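Local coordinates for Pli0006 protein (PDB 3OP9) that probably binds DNA through an XRE-type helix-turn-helix domain, as expected of a plasmid-encoded transcriptional regulator, at residues H8-N13 against T47-E52; S15-E20 against T59-S64; H26-L31 against R37-Y42; E52-L57 against D66-Y71. One frame throughout, in Å; residues are numbered along the deposited sequence. Where two conformers were deposited one is given.

Contact 1 of 4, residues H8-N13 against T47-E52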
loop_
_atom_site.group_PDB
_atom_site.type_symbol
_atom_site.label_atom_id
_atom_site.label_comp_id
_atom_site.label_asym_id
_atom_site.label_seq_id
_atom_site.Cartn_x
_atom_site.Cartn_y
_atom_site.Cartn_z
ATOM N N HIS A 8 6.927 4.949 17.932
ATOM C CA HIS A 8 5.580 5.225 17.409
ATOM C C HIS A 8 5.073 6.555 17.948
ATOM O O HIS A 8 5.648 7.102 18.893
ATOM C CB HIS A 8 4.601 4.115 17.785
ATOM C CG HIS A 8 4.325 4.012 19.253
ATOM N ND1 HIS A 8 3.359 4.768 19.881
ATOM C CD2 HIS A 8 4.864 3.220 20.215
ATOM C CE1 HIS A 8 3.318 4.455 21.165
ATOM N NE2 HIS A 8 4.215 3.512 21.391
ATOM N N GLN A 9 3.992 7.070 17.373
ATOM C CA GLN A 9 3.454 8.355 17.814
ATOM C C GLN A 9 1.941 8.253 17.987
ATOM O O GLN A 9 1.176 9.093 17.540
ATOM C CB GLN A 9 3.853 9.447 16.829
ATOM C CG GLN A 9 3.303 9.300 15.453
ATOM C CD GLN A 9 3.805 10.408 14.536
ATOM O OE1 GLN A 9 5.016 10.603 14.398
ATOM N NE2 GLN A 9 2.876 11.160 13.936
ATOM N N PHE A 10 1.506 7.181 18.637
ATOM C CA PHE A 10 0.076 6.985 18.858
ATOM C C PHE A 10 -0.507 8.167 19.656
ATOM O O PHE A 10 -1.561 8.691 19.322
ATOM C CB PHE A 10 -0.188 5.682 19.609
ATOM C CG PHE A 10 -1.625 5.533 20.049
ATOM C CD1 PHE A 10 -2.650 5.399 19.099
ATOM C CD2 PHE A 10 -1.957 5.577 21.397
ATOM C CE1 PHE A 10 -3.986 5.271 19.496
ATOM C CE2 PHE A 10 -3.280 5.450 21.804
ATOM C CZ PHE A 10 -4.297 5.292 20.854
ATOM N N ALA A 11 0.173 8.617 20.700
ATOM C CA ALA A 11 -0.469 9.607 21.557
ATOM C C ALA A 11 -0.655 10.915 20.769
ATOM O O ALA A 11 -1.698 11.581 20.873
ATOM C CB ALA A 11 0.338 9.845 22.817
ATOM N N GLU A 12 0.375 11.286 19.998
ATOM C CA GLU A 12 0.350 12.511 19.170
ATOM C C GLU A 12 -0.756 12.400 18.108
ATOM O O GLU A 12 -1.501 13.352 17.861
ATOM C CB GLU A 12 1.737 12.727 18.525
ATOM C CG GLU A 12 1.801 13.926 17.581
ATOM C CD GLU A 12 3.200 14.155 16.979
ATOM O OE1 GLU A 12 4.204 13.676 17.557
ATOM O OE2 GLU A 12 3.291 14.819 15.921
ATOM N N ASN A 13 -0.861 11.226 17.490
ATOM C CA ASN A 13 -1.870 10.981 16.452
ATOM C C ASN A 13 -3.275 10.998 17.009
ATOM O O ASN A 13 -4.181 11.589 16.417
ATOM C CB ASN A 13 -1.625 9.639 15.746
ATOM C CG ASN A 13 -0.401 9.668 14.883
ATOM O OD1 ASN A 13 0.154 10.734 14.629
ATOM N ND2 ASN A 13 0.003 8.513 14.383
ATOM N N THR A 47 -0.292 5.877 29.016
ATOM C CA THR A 47 -0.792 4.508 28.953
ATOM C C THR A 47 -1.198 4.247 27.505
ATOM O O THR A 47 -1.581 5.183 26.803
ATOM C CB THR A 47 -1.994 4.290 29.879
ATOM O OG1 THR A 47 -2.061 2.913 30.284
ATOM C CG2 THR A 47 -3.291 4.670 29.177
ATOM N N LYS A 48 -1.107 2.991 27.069
ATOM C CA LYS A 48 -1.417 2.621 25.678
ATOM C C LYS A 48 -2.527 1.586 25.612
ATOM O O LYS A 48 -2.660 0.772 26.513
ATOM C CB LYS A 48 -0.185 2.042 24.982
ATOM C CG LYS A 48 0.943 3.040 24.726
ATOM C CD LYS A 48 2.191 2.648 25.500
ATOM C CE LYS A 48 3.454 3.132 24.811
ATOM N NZ LYS A 48 3.800 4.537 25.158
ATOM N N PRO A 49 -3.319 1.602 24.528
ATOM C CA PRO A 49 -4.451 0.677 24.394
ATOM C C PRO A 49 -3.996 -0.696 23.938
ATOM O O PRO A 49 -2.911 -0.838 23.371
ATOM C CB PRO A 49 -5.303 1.332 23.304
ATOM C CG PRO A 49 -4.281 1.991 22.414
ATOM C CD PRO A 49 -3.139 2.424 23.316
ATOM N N ASP A 50 -4.811 -1.716 24.189
ATOM C CA ASP A 50 -4.493 -3.044 23.693
ATOM C C ASP A 50 -4.993 -3.132 22.262
ATOM O O ASP A 50 -5.674 -2.225 21.790
ATOM C CB ASP A 50 -5.104 -4.147 24.573
ATOM C CG ASP A 50 -6.619 -4.056 24.680
ATOM O OD1 ASP A 50 -7.260 -3.456 23.798
ATOM O OD2 ASP A 50 -7.182 -4.605 25.650
ATOM N N ILE A 51 -4.670 -4.229 21.591
ATOM C CA ILE A 51 -4.970 -4.401 20.183
ATOM C C ILE A 51 -6.453 -4.186 19.879
ATOM O O ILE A 51 -6.807 -3.650 18.824
ATOM C CB ILE A 51 -4.574 -5.808 19.716
ATOM C CG1 ILE A 51 -4.788 -5.954 18.208
ATOM C CG2 ILE A 51 -5.399 -6.860 20.430
ATOM C CD1 ILE A 51 -4.655 -7.384 17.708
ATOM N N GLU A 52 -7.329 -4.612 20.780
ATOM C CA GLU A 52 -8.768 -4.499 20.494
ATOM C C GLU A 52 -9.161 -3.038 20.425
ATOM O O GLU A 52 -9.933 -2.615 19.558
ATOM C CB GLU A 52 -9.596 -5.193 21.586
ATOM C CG GLU A 52 -9.419 -6.705 21.632
ATOM C CD GLU A 52 -9.932 -7.410 20.377
ATOM O OE1 GLU A 52 -10.329 -6.720 19.408
ATOM O OE2 GLU A 52 -9.937 -8.663 20.363
#
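K48 and P49 meet H8 and F10 where the loop before helix 51-61 passes the start of helix 10-21. The K48 chain, bent at chi2 and chi4, brings CE to the edge of the H8 ring, 3.5 Å from NE2 and close to the ring plane. The imidazole is fixed from its other nitrogen: ND1 accepts the backbone N-H of F10 at 3.3 Å, nearly straight at 171° and within the ring plane. H8 CG lies between the backbone N and the carbonyl carbon (chi1 66°), which turns the ND1 edge of the ring to the N-H of F10. H8 NE2 is hydrogen-bonded to E52 of the second subunit, and K48 NZ forms a long, weak ion pair with that same E52 of the second subunit. P49 follows, its CD and CG meeting the outer end of the F10 ring obliquely, with P49 CD 3.4 Å from F10 CE2 and P49 CG 3.7 Å from F10 CZ. D50 is the N-cap of helix 51-61, its OD1 accepting the backbone N-H of K53. The contact thus joins the start of helix 10-21 to the loop leading into helix 51-61; F10 also touches Y42 of helix 36-44 and L54 and L57 of helix 51-61, and P49 touches Y42 and L54.

Contact 2 of 4, residues S15-E20 against T59-S64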
loop_
_atom_site.group_PDB
_atom_site.type_symbol
_atom_site.label_atom_id
_atom_site.label_comp_id
_atom_site.label_asym_id
_atom_site.label_seq_id
_atom_site.Cartn_x
_atom_site.Cartn_y
_atom_site.Cartn_z
ATOM N N SER A 15 -4.203 12.552 19.597
ATOM C CA SER A 15 -4.458 13.933 19.990
ATOM C C SER A 15 -4.876 14.767 18.768
ATOM O O SER A 15 -5.789 15.586 18.843
ATOM C CB SER A 15 -3.230 14.535 20.692
ATOM O OG SER A 15 -2.965 13.874 21.940
ATOM N N ARG A 16 -4.226 14.541 17.630
ATOM C CA ARG A 16 -4.556 15.295 16.432
ATOM C C ARG A 16 -5.913 14.879 15.846
ATOM O O ARG A 16 -6.635 15.720 15.312
ATOM C CB ARG A 16 -3.492 15.145 15.354
ATOM C CG ARG A 16 -3.822 16.071 14.175
ATOM C CD ARG A 16 -2.784 16.085 13.130
ATOM N NE ARG A 16 -1.518 16.654 13.575
ATOM C CZ ARG A 16 -1.228 17.956 13.591
ATOM N NH1 ARG A 16 -2.124 18.868 13.233
ATOM N NH2 ARG A 16 -0.025 18.341 13.984
ATOM N N LEU A 17 -6.241 13.595 15.937
ATOM C CA LEU A 17 -7.540 13.094 15.488
ATOM C C LEU A 17 -8.642 13.720 16.328
ATOM O O LEU A 17 -9.649 14.188 15.803
ATOM C CB LEU A 17 -7.586 11.553 15.603
ATOM C CG LEU A 17 -6.829 10.821 14.500
ATOM C CD1 LEU A 17 -6.663 9.346 14.855
ATOM C CD2 LEU A 17 -7.536 10.991 13.135
ATOM N N LYS A 18 -8.434 13.751 17.638
ATOM C CA LYS A 18 -9.391 14.346 18.554
ATOM C C LYS A 18 -9.638 15.805 18.195
ATOM O O LYS A 18 -10.789 16.281 18.171
ATOM C CB LYS A 18 -8.865 14.240 19.984
ATOM C CG LYS A 18 -9.787 14.826 21.042
ATOM C CD LYS A 18 -8.993 15.400 22.201
ATOM C CE LYS A 18 -9.902 15.988 23.276
ATOM N NZ LYS A 18 -9.165 16.268 24.545
ATOM N N LYS A 19 -8.556 16.511 17.896
ATOM C CA LYS A 19 -8.636 17.932 17.577
ATOM C C LYS A 19 -9.353 18.131 16.250
ATOM O O LYS A 19 -10.292 18.903 16.153
ATOM C CB LYS A 19 -7.229 18.547 17.489
ATOM C CG LYS A 19 -7.227 19.989 16.922
ATOM C CD LYS A 19 -5.826 20.602 16.848
ATOM C CE LYS A 19 -4.996 20.050 15.681
ATOM N NZ LYS A 19 -5.490 20.484 14.335
ATOM N N GLU A 20 -8.909 17.421 15.223
ATOM C CA GLU A 20 -9.437 17.627 13.884
ATOM C C GLU A 20 -10.876 17.170 13.755
ATOM O O GLU A 20 -11.585 17.635 12.874
ATOM C CB GLU A 20 -8.576 16.912 12.860
ATOM C CG GLU A 20 -7.211 17.546 12.732
ATOM C CD GLU A 20 -6.590 17.343 11.368
ATOM O OE1 GLU A 20 -7.208 16.645 10.531
ATOM O OE2 GLU A 20 -5.492 17.897 11.134
ATOM N N THR A 59 -10.885 1.429 12.943
ATOM C CA THR A 59 -12.114 1.208 12.200
ATOM C C THR A 59 -12.950 2.508 12.219
ATOM O O THR A 59 -13.501 2.921 11.202
ATOM C CB THR A 59 -12.901 0.030 12.826
ATOM O OG1 THR A 59 -12.108 -1.160 12.722
ATOM C CG2 THR A 59 -14.233 -0.184 12.114
ATOM N N TYR A 60 -13.025 3.151 13.380
ATOM C CA TYR A 60 -13.844 4.365 13.505
ATOM C C TYR A 60 -13.334 5.477 12.564
ATOM O O TYR A 60 -14.113 6.111 11.868
ATOM C CB TYR A 60 -13.852 4.859 14.946
ATOM C CG TYR A 60 -14.701 6.086 15.085
ATOM C CD1 TYR A 60 -16.083 5.978 15.187
ATOM C CD2 TYR A 60 -14.139 7.353 15.053
ATOM C CE1 TYR A 60 -16.885 7.105 15.286
ATOM C CE2 TYR A 60 -14.947 8.486 15.158
ATOM C CZ TYR A 60 -16.314 8.339 15.275
ATOM O OH TYR A 60 -17.127 9.447 15.381
ATOM N N PHE A 61 -12.019 5.666 12.532
ATOM C CA PHE A 61 -11.376 6.746 11.791
ATOM C C PHE A 61 -10.981 6.317 10.390
ATOM O O PHE A 61 -10.419 7.108 9.642
ATOM C CB PHE A 61 -10.127 7.224 12.550
ATOM C CG PHE A 61 -10.451 7.966 13.803
ATOM C CD1 PHE A 61 -11.092 9.203 13.730
ATOM C CD2 PHE A 61 -10.127 7.462 15.039
ATOM C CE1 PHE A 61 -11.392 9.911 14.874
ATOM C CE2 PHE A 61 -10.432 8.171 16.192
ATOM C CZ PHE A 61 -11.070 9.401 16.105
ATOM N N HIS A 62 -11.283 5.071 10.026
ATOM C CA HIS A 62 -10.960 4.547 8.686
ATOM C C HIS A 62 -9.464 4.618 8.373
ATOM O O HIS A 62 -9.076 5.112 7.314
ATOM C CB HIS A 62 -11.703 5.318 7.594
ATOM C CG HIS A 62 -13.186 5.328 7.770
ATOM N ND1 HIS A 62 -13.918 4.177 7.959
ATOM C CD2 HIS A 62 -14.075 6.349 7.787
ATOM C CE1 HIS A 62 -15.198 4.485 8.085
ATOM N NE2 HIS A 62 -15.319 5.797 7.989
ATOM N N LEU A 63 -8.641 4.105 9.279
ATOM C CA LEU A 63 -7.185 4.208 9.180
ATOM C C LEU A 63 -6.606 2.808 9.232
ATOM O O LEU A 63 -7.229 1.913 9.794
ATOM C CB LEU A 63 -6.657 4.970 10.394
ATOM C CG LEU A 63 -7.148 6.421 10.528
ATOM C CD1 LEU A 63 -6.658 6.995 11.846
ATOM C CD2 LEU A 63 -6.634 7.215 9.368
ATOM N N SER A 64 -5.408 2.616 8.689
ATOM C CA SER A 64 -4.688 1.377 8.980
ATOM C C SER A 64 -4.222 1.484 10.425
ATOM O O SER A 64 -4.098 2.584 10.970
ATOM C CB SER A 64 -3.489 1.208 8.047
ATOM O OG SER A 64 -2.563 2.251 8.301
#
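The CH-pi contact is between L17 and F61: L17 CD1 stands over one face of the phenyl ring, 4.2 Å from the centroid of F61 and 18° off the ring normal. It sits toward the rim, above the CD2 side, while the other branch reaches the opposite ortho carbon, with L17 CD2 4.0 Å from F61 CD1. Both methyls of the leucine fork therefore lie on the same face of the ring, and L17 CB comes near CZ. On the other face Y60 CD2 lies over the centre of the same ring, so F61 is held between an aliphatic and an aromatic neighbour; H21 adds an edge-to-face ring contact. Both helices belong to the five-helix XRE-type bundle, and L17, buried on helix 10-21, here closes on the C-terminal end of helix 51-61, which finishes in a Schellman motif with H62 at positive phi. Purely aliphatic packing makes up the remainder: L17 and L63 reach toward each other tip to tip, with CD1 of L17 3.8 Å from CD1 of L63. Having CG anti to the carbonyl carbon (chi1 -62°), L63 is directed back at the core just after the chain has turned, while S64 behind it caps the next helix, its OG accepting the N-H of E67.

Contact 3 of 4, residues H26-L31 against R37-Y42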
loop_
_atom_site.group_PDB
_atom_site.type_symbol
_atom_site.label_atom_id
_atom_site.label_comp_id
_atom_site.label_asym_id
_atom_site.label_seq_id
_atom_site.Cartn_x
_atom_site.Cartn_y
_atom_site.Cartn_z
ATOM N N HIS A 26 -14.627 12.128 26.489
ATOM C CA HIS A 26 -15.696 11.224 26.934
ATOM C C HIS A 26 -16.390 10.515 25.755
ATOM O O HIS A 26 -16.900 9.406 25.922
ATOM C CB HIS A 26 -16.737 11.938 27.826
ATOM C CG HIS A 26 -17.729 12.762 27.063
ATOM N ND1 HIS A 26 -17.640 14.137 26.964
ATOM C CD2 HIS A 26 -18.830 12.408 26.360
ATOM C CE1 HIS A 26 -18.635 14.589 26.222
ATOM N NE2 HIS A 26 -19.369 13.559 25.839
ATOM N N GLN A 27 -16.393 11.144 24.578
ATOM C CA GLN A 27 -16.939 10.534 23.365
ATOM C C GLN A 27 -16.055 9.376 22.899
ATOM O O GLN A 27 -16.546 8.301 22.515
ATOM C CB GLN A 27 -17.058 11.578 22.258
ATOM C CG GLN A 27 -18.101 12.653 22.582
ATOM C CD GLN A 27 -18.221 13.713 21.509
ATOM O OE1 GLN A 27 -17.251 14.376 21.176
ATOM N NE2 GLN A 27 -19.432 13.887 20.969
ATOM N N ILE A 28 -14.745 9.580 22.943
ATOM C CA ILE A 28 -13.831 8.502 22.611
ATOM C C ILE A 28 -13.940 7.412 23.671
ATOM O O ILE A 28 -13.886 6.223 23.342
ATOM C CB ILE A 28 -12.386 9.015 22.484
ATOM C CG1 ILE A 28 -12.310 10.003 21.315
ATOM C CG2 ILE A 28 -11.399 7.856 22.310
ATOM C CD1 ILE A 28 -11.057 10.878 21.315
ATOM N N ALA A 29 -14.105 7.810 24.938
ATOM C CA ALA A 29 -14.188 6.831 26.022
ATOM C C ALA A 29 -15.400 5.943 25.787
ATOM O O ALA A 29 -15.346 4.725 25.979
ATOM C CB ALA A 29 -14.297 7.524 27.393
ATOM N N GLU A 30 -16.495 6.567 25.366
ATOM C CA GLU A 30 -17.738 5.836 25.125
ATOM C C GLU A 30 -17.512 4.842 23.993
ATOM O O GLU A 30 -17.970 3.714 24.074
ATOM C CB GLU A 30 -18.898 6.797 24.810
ATOM C CG GLU A 30 -19.675 7.261 26.051
ATOM C CD GLU A 30 -19.929 8.776 26.102
ATOM O OE1 GLU A 30 -20.372 9.358 25.084
ATOM O OE2 GLU A 30 -19.690 9.385 27.172
ATOM N N LEU A 31 -16.788 5.256 22.952
ATOM C CA LEU A 31 -16.487 4.389 21.808
ATOM C C LEU A 31 -15.700 3.141 22.223
ATOM O O LEU A 31 -15.911 2.047 21.706
ATOM C CB LEU A 31 -15.662 5.165 20.775
ATOM C CG LEU A 31 -15.190 4.407 19.533
ATOM C CD1 LEU A 31 -16.336 4.167 18.549
ATOM C CD2 LEU A 31 -14.066 5.167 18.853
ATOM N N ARG A 37 -10.833 9.240 31.913
ATOM C CA ARG A 37 -9.477 9.396 32.426
ATOM C C ARG A 37 -8.493 8.559 31.630
ATOM O O ARG A 37 -7.373 8.982 31.372
ATOM C CB ARG A 37 -9.426 8.980 33.903
ATOM C CG ARG A 37 -8.052 9.008 34.529
ATOM C CD ARG A 37 -8.161 8.584 35.986
ATOM N NE ARG A 37 -8.980 9.521 36.740
ATOM C CZ ARG A 37 -9.363 9.338 37.993
ATOM N NH1 ARG A 37 -9.008 8.233 38.632
ATOM N NH2 ARG A 37 -10.104 10.258 38.604
ATOM N N THR A 38 -8.903 7.362 31.246
ATOM C CA THR A 38 -8.011 6.470 30.526
ATOM C C THR A 38 -7.685 7.058 29.165
ATOM O O THR A 38 -6.562 6.943 28.695
ATOM C CB THR A 38 -8.627 5.075 30.344
ATOM O OG1 THR A 38 -8.713 4.439 31.626
ATOM C CG2 THR A 38 -7.767 4.226 29.452
ATOM N N VAL A 39 -8.670 7.684 28.536
ATOM C CA VAL A 39 -8.445 8.332 27.238
ATOM C C VAL A 39 -7.477 9.519 27.384
ATOM O O VAL A 39 -6.630 9.759 26.525
ATOM C CB VAL A 39 -9.771 8.780 26.652
ATOM C CG1 VAL A 39 -9.537 9.769 25.467
ATOM C CG2 VAL A 39 -10.582 7.561 26.227
ATOM N N ALA A 40 -7.597 10.252 28.486
ATOM C CA ALA A 40 -6.648 11.319 28.793
ATOM C C ALA A 40 -5.243 10.755 28.837
ATOM O O ALA A 40 -4.305 11.362 28.313
ATOM C CB ALA A 40 -6.989 12.002 30.142
ATOM N N TYR A 41 -5.078 9.598 29.468
ATOM C CA TYR A 41 -3.752 8.994 29.533
ATOM C C TYR A 41 -3.267 8.469 28.176
ATOM O O TYR A 41 -2.079 8.470 27.932
ATOM C CB TYR A 41 -3.705 7.875 30.545
ATOM C CG TYR A 41 -4.016 8.337 31.964
ATOM C CD1 TYR A 41 -3.703 9.635 32.402
ATOM C CD2 TYR A 41 -4.620 7.481 32.851
ATOM C CE1 TYR A 41 -4.001 10.043 33.717
ATOM C CE2 TYR A 41 -4.918 7.870 34.173
ATOM C CZ TYR A 41 -4.608 9.145 34.589
ATOM O OH TYR A 41 -4.919 9.503 35.884
ATOM N N TYR A 42 -4.167 8.003 27.314
ATOM C CA TYR A 42 -3.766 7.667 25.938
ATOM C C TYR A 42 -3.138 8.857 25.257
ATOM O O TYR A 42 -2.126 8.719 24.557
ATOM C CB TYR A 42 -4.959 7.274 25.077
ATOM C CG TYR A 42 -5.584 5.942 25.378
ATOM C CD1 TYR A 42 -4.928 4.979 26.138
ATOM C CD2 TYR A 42 -6.848 5.653 24.903
ATOM C CE1 TYR A 42 -5.544 3.742 26.411
ATOM C CE2 TYR A 42 -7.459 4.449 25.165
ATOM C CZ TYR A 42 -6.812 3.496 25.912
ATOM O OH TYR A 42 -7.475 2.299 26.130
#
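V39 of helix 36-44 packs on I28 and A29 of helix 25-32, a contact between the two helices of the helix-turn-helix motif. In this family the second of them is usually the recognition helix, so helix 36-44 probably faces DNA. The backbones approach closely, with the CA atoms of A29 and V39 6.1 Å apart, which the small alanine allows. From CB, which points at helix 25-32, the valine divides into two methyls with different tasks. CG1, anti to the backbone N (chi1 166°), turns to the isoleucine: it lies 4.1 Å from I28 CG2 and near I28 CB. CG2, anti to the carbonyl carbon, goes to the backbone of the facing helix instead, 3.7 Å from A29 CA and 3.8 Å from A29 N, while also touching I28 CG2 at 4.0 Å. Thus I28 CG2 is met by both valine methyls, the two side chains crossing at about a right angle. All three residues are buried, and the side chains that meet are all apolar. V39 is further covered by V34, in the turn joining the helices, and by N25, while I28 touches M43 one turn further along helix 36-44. A29 also touches T36, and its lone methyl closes the cluster on the V39 side, with A29 CB 3.9 Å from V39 CG2.

Contact 4 of 4, residues E52-L57 against D66-Y71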
loop_
_atom_site.group_PDB
_atom_site.type_symbol
_atom_site.label_atom_id
_atom_site.label_comp_id
_atom_site.label_asym_id
_atom_site.label_seq_id
_atom_site.Cartn_x
_atom_site.Cartn_y
_atom_site.Cartn_z
ATOM N N GLU A 52 -7.329 -4.612 20.780
ATOM C CA GLU A 52 -8.768 -4.499 20.494
ATOM C C GLU A 52 -9.161 -3.038 20.425
ATOM O O GLU A 52 -9.933 -2.615 19.558
ATOM C CB GLU A 52 -9.596 -5.193 21.586
ATOM C CG GLU A 52 -9.419 -6.705 21.632
ATOM C CD GLU A 52 -9.932 -7.410 20.377
ATOM O OE1 GLU A 52 -10.329 -6.720 19.408
ATOM O OE2 GLU A 52 -9.937 -8.663 20.363
ATOM N N LYS A 53 -8.597 -2.242 21.321
ATOM C CA LYS A 53 -8.884 -0.801 21.305
ATOM C C LYS A 53 -8.263 -0.066 20.100
ATOM O O LYS A 53 -8.879 0.842 19.543
ATOM C CB LYS A 53 -8.483 -0.196 22.654
ATOM C CG LYS A 53 -9.435 -0.666 23.738
ATOM C CD LYS A 53 -9.065 -0.184 25.102
ATOM C CE LYS A 53 -10.033 -0.733 26.117
ATOM N NZ LYS A 53 -10.030 -2.214 26.123
ATOM N N LEU A 54 -7.072 -0.466 19.663
ATOM C CA LEU A 54 -6.501 0.098 18.448
ATOM C C LEU A 54 -7.355 -0.231 17.250
ATOM O O LEU A 54 -7.486 0.596 16.354
ATOM C CB LEU A 54 -5.095 -0.447 18.187
ATOM C CG LEU A 54 -4.028 0.054 19.161
ATOM C CD1 LEU A 54 -2.758 -0.771 19.064
ATOM C CD2 LEU A 54 -3.773 1.520 18.882
ATOM N N ILE A 55 -7.891 -1.452 17.194
ATOM C CA ILE A 55 -8.743 -1.849 16.064
ATOM C C ILE A 55 -10.054 -1.067 16.042
ATOM O O ILE A 55 -10.522 -0.666 14.975
ATOM C CB ILE A 55 -9.029 -3.368 16.064
ATOM C CG1 ILE A 55 -7.781 -4.113 15.576
ATOM C CG2 ILE A 55 -10.208 -3.715 15.132
ATOM C CD1 ILE A 55 -7.793 -5.575 15.924
ATOM N N ARG A 56 -10.645 -0.833 17.214
ATOM C CA ARG A 56 -11.863 -0.039 17.252
ATOM C C ARG A 56 -11.563 1.379 16.778
ATOM O O ARG A 56 -12.373 1.957 16.056
ATOM C CB ARG A 56 -12.492 0.031 18.655
ATOM C CG ARG A 56 -13.094 -1.247 19.167
ATOM C CD ARG A 56 -13.814 -0.985 20.491
ATOM N NE ARG A 56 -14.521 -2.159 20.999
ATOM C CZ ARG A 56 -15.664 -2.621 20.499
ATOM N NH1 ARG A 56 -16.232 -2.017 19.464
ATOM N NH2 ARG A 56 -16.238 -3.696 21.029
ATOM N N LEU A 57 -10.424 1.950 17.180
ATOM C CA LEU A 57 -10.102 3.320 16.734
ATOM C C LEU A 57 -9.805 3.362 15.231
ATOM O O LEU A 57 -10.238 4.276 14.501
ATOM C CB LEU A 57 -8.886 3.865 17.504
ATOM C CG LEU A 57 -9.135 4.143 18.992
ATOM C CD1 LEU A 57 -7.850 4.349 19.737
ATOM C CD2 LEU A 57 -10.053 5.364 19.103
ATOM N N ASP A 66 -1.303 0.776 11.255
ATOM C CA ASP A 66 0.023 1.395 11.075
ATOM C C ASP A 66 -0.039 2.928 11.051
ATOM O O ASP A 66 0.762 3.584 11.693
ATOM C CB ASP A 66 0.696 0.845 9.815
ATOM C CG ASP A 66 0.971 -0.672 9.923
ATOM O OD1 ASP A 66 0.039 -1.464 9.706
ATOM O OD2 ASP A 66 2.087 -1.096 10.260
ATOM N N GLU A 67 -0.978 3.489 10.290
ATOM C CA GLU A 67 -1.190 4.936 10.256
ATOM C C GLU A 67 -1.572 5.442 11.657
ATOM O O GLU A 67 -1.067 6.470 12.122
ATOM C CB GLU A 67 -2.334 5.285 9.270
ATOM C CG GLU A 67 -1.956 5.144 7.798
ATOM C CD GLU A 67 -3.154 5.252 6.835
ATOM O OE1 GLU A 67 -4.318 5.011 7.262
ATOM O OE2 GLU A 67 -2.914 5.554 5.643
ATOM N N LEU A 68 -2.535 4.786 12.287
ATOM C CA LEU A 68 -2.985 5.210 13.631
ATOM C C LEU A 68 -1.857 5.304 14.663
ATOM O O LEU A 68 -1.778 6.272 15.435
ATOM C CB LEU A 68 -4.051 4.236 14.144
ATOM C CG LEU A 68 -4.611 4.492 15.537
ATOM C CD1 LEU A 68 -5.249 5.907 15.627
ATOM C CD2 LEU A 68 -5.624 3.386 15.907
ATOM N N VAL A 69 -0.972 4.311 14.694
ATOM C CA VAL A 69 0.126 4.391 15.634
ATOM C C VAL A 69 1.403 5.028 15.106
ATOM O O VAL A 69 2.306 5.229 15.894
ATOM C CB VAL A 69 0.473 3.028 16.258
ATOM C CG1 VAL A 69 -0.769 2.372 16.781
ATOM C CG2 VAL A 69 1.222 2.136 15.252
ATOM N N GLY A 70 1.501 5.354 13.808
ATOM C CA GLY A 70 2.728 5.946 13.268
ATOM C C GLY A 70 3.885 4.950 13.161
ATOM O O GLY A 70 5.069 5.276 13.354
ATOM N N TYR A 71 3.544 3.721 12.821
ATOM C CA TYR A 71 4.560 2.666 12.630
ATOM C C TYR A 71 5.039 2.652 11.185
ATOM O O TYR A 71 4.216 2.596 10.276
ATOM C CB TYR A 71 3.968 1.300 13.006
ATOM C CG TYR A 71 4.947 0.146 12.724
ATOM C CD1 TYR A 71 6.073 -0.035 13.517
ATOM C CD2 TYR A 71 4.764 -0.706 11.634
ATOM C CE1 TYR A 71 6.987 -1.061 13.247
ATOM C CE2 TYR A 71 5.667 -1.738 11.364
ATOM C CZ TYR A 71 6.764 -1.910 12.178
ATOM O OH TYR A 71 7.663 -2.919 11.906
#
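L68 projects from helix 65-69 against the flank of helix 51-61, where L54 and L57, one turn apart, receive it; this packs helix 65-69 on helix 51-61 in the XRE-type helix-turn-helix domain. The CA atoms of L54 and L68 are 7.9 Å apart. The direction of L68 comes from its torsions: CG is anti to the backbone N (chi1 178°), beside the carbonyl carbon, and chi2 of 58° swings CD2 onto the surface of the other helix. There CD2 settles between the two leucines, 3.7 Å from L57 CB and 3.4 Å from the carbonyl oxygen of L54, so the methyl rests on backbone as well as on side chain. L54 runs obliquely across L68. Its CB leaves the helix to one flank, yet the isobutyl group curves round until CD2 is 4.0 Å from L68 CD2. That same methyl serves the next residue too, where the approach is different: L54 and V69 cross at about a right angle. F10 of helix 10-21 touches L54, L57 and L68, and L17 adds to the cover of L68, which places the contact in the hydrophobic core. Helix 65-69 ends directly after V69 in a Schellman motif, with G70 at positive phi as the C-prime residue and Y71 N bonded to D66 O at 3.0 Å. Just before that turn, V69 points CG1, anti to its carbonyl carbon, at the leucine, and CG1 of V69 stops 3.8 Å from CD2 of L54.

Overall arrangement
All four contacts belong to one helical domain, and three share helix 51-61. Contacts 2, 3 and 4 are wholly buried; contact 1 is only partly so, and there the CE of K48 rests at the edge of the H8 ring beside the second subunit, next to the buried F10 and P49. Contact 2 relies on an aromatic face, whereas contacts 3 and 4 are aliphatic. Contact 3 holds the two helices of the motif itself and is nested within the chain loops closed by contacts 1 and 2. It meets contact 4 at L31 and L57, among other touches. L17 and L68 link contacts 2 and 4, while Q9 and N13 bond to V69 and L68, tying contact 1 to contact 4.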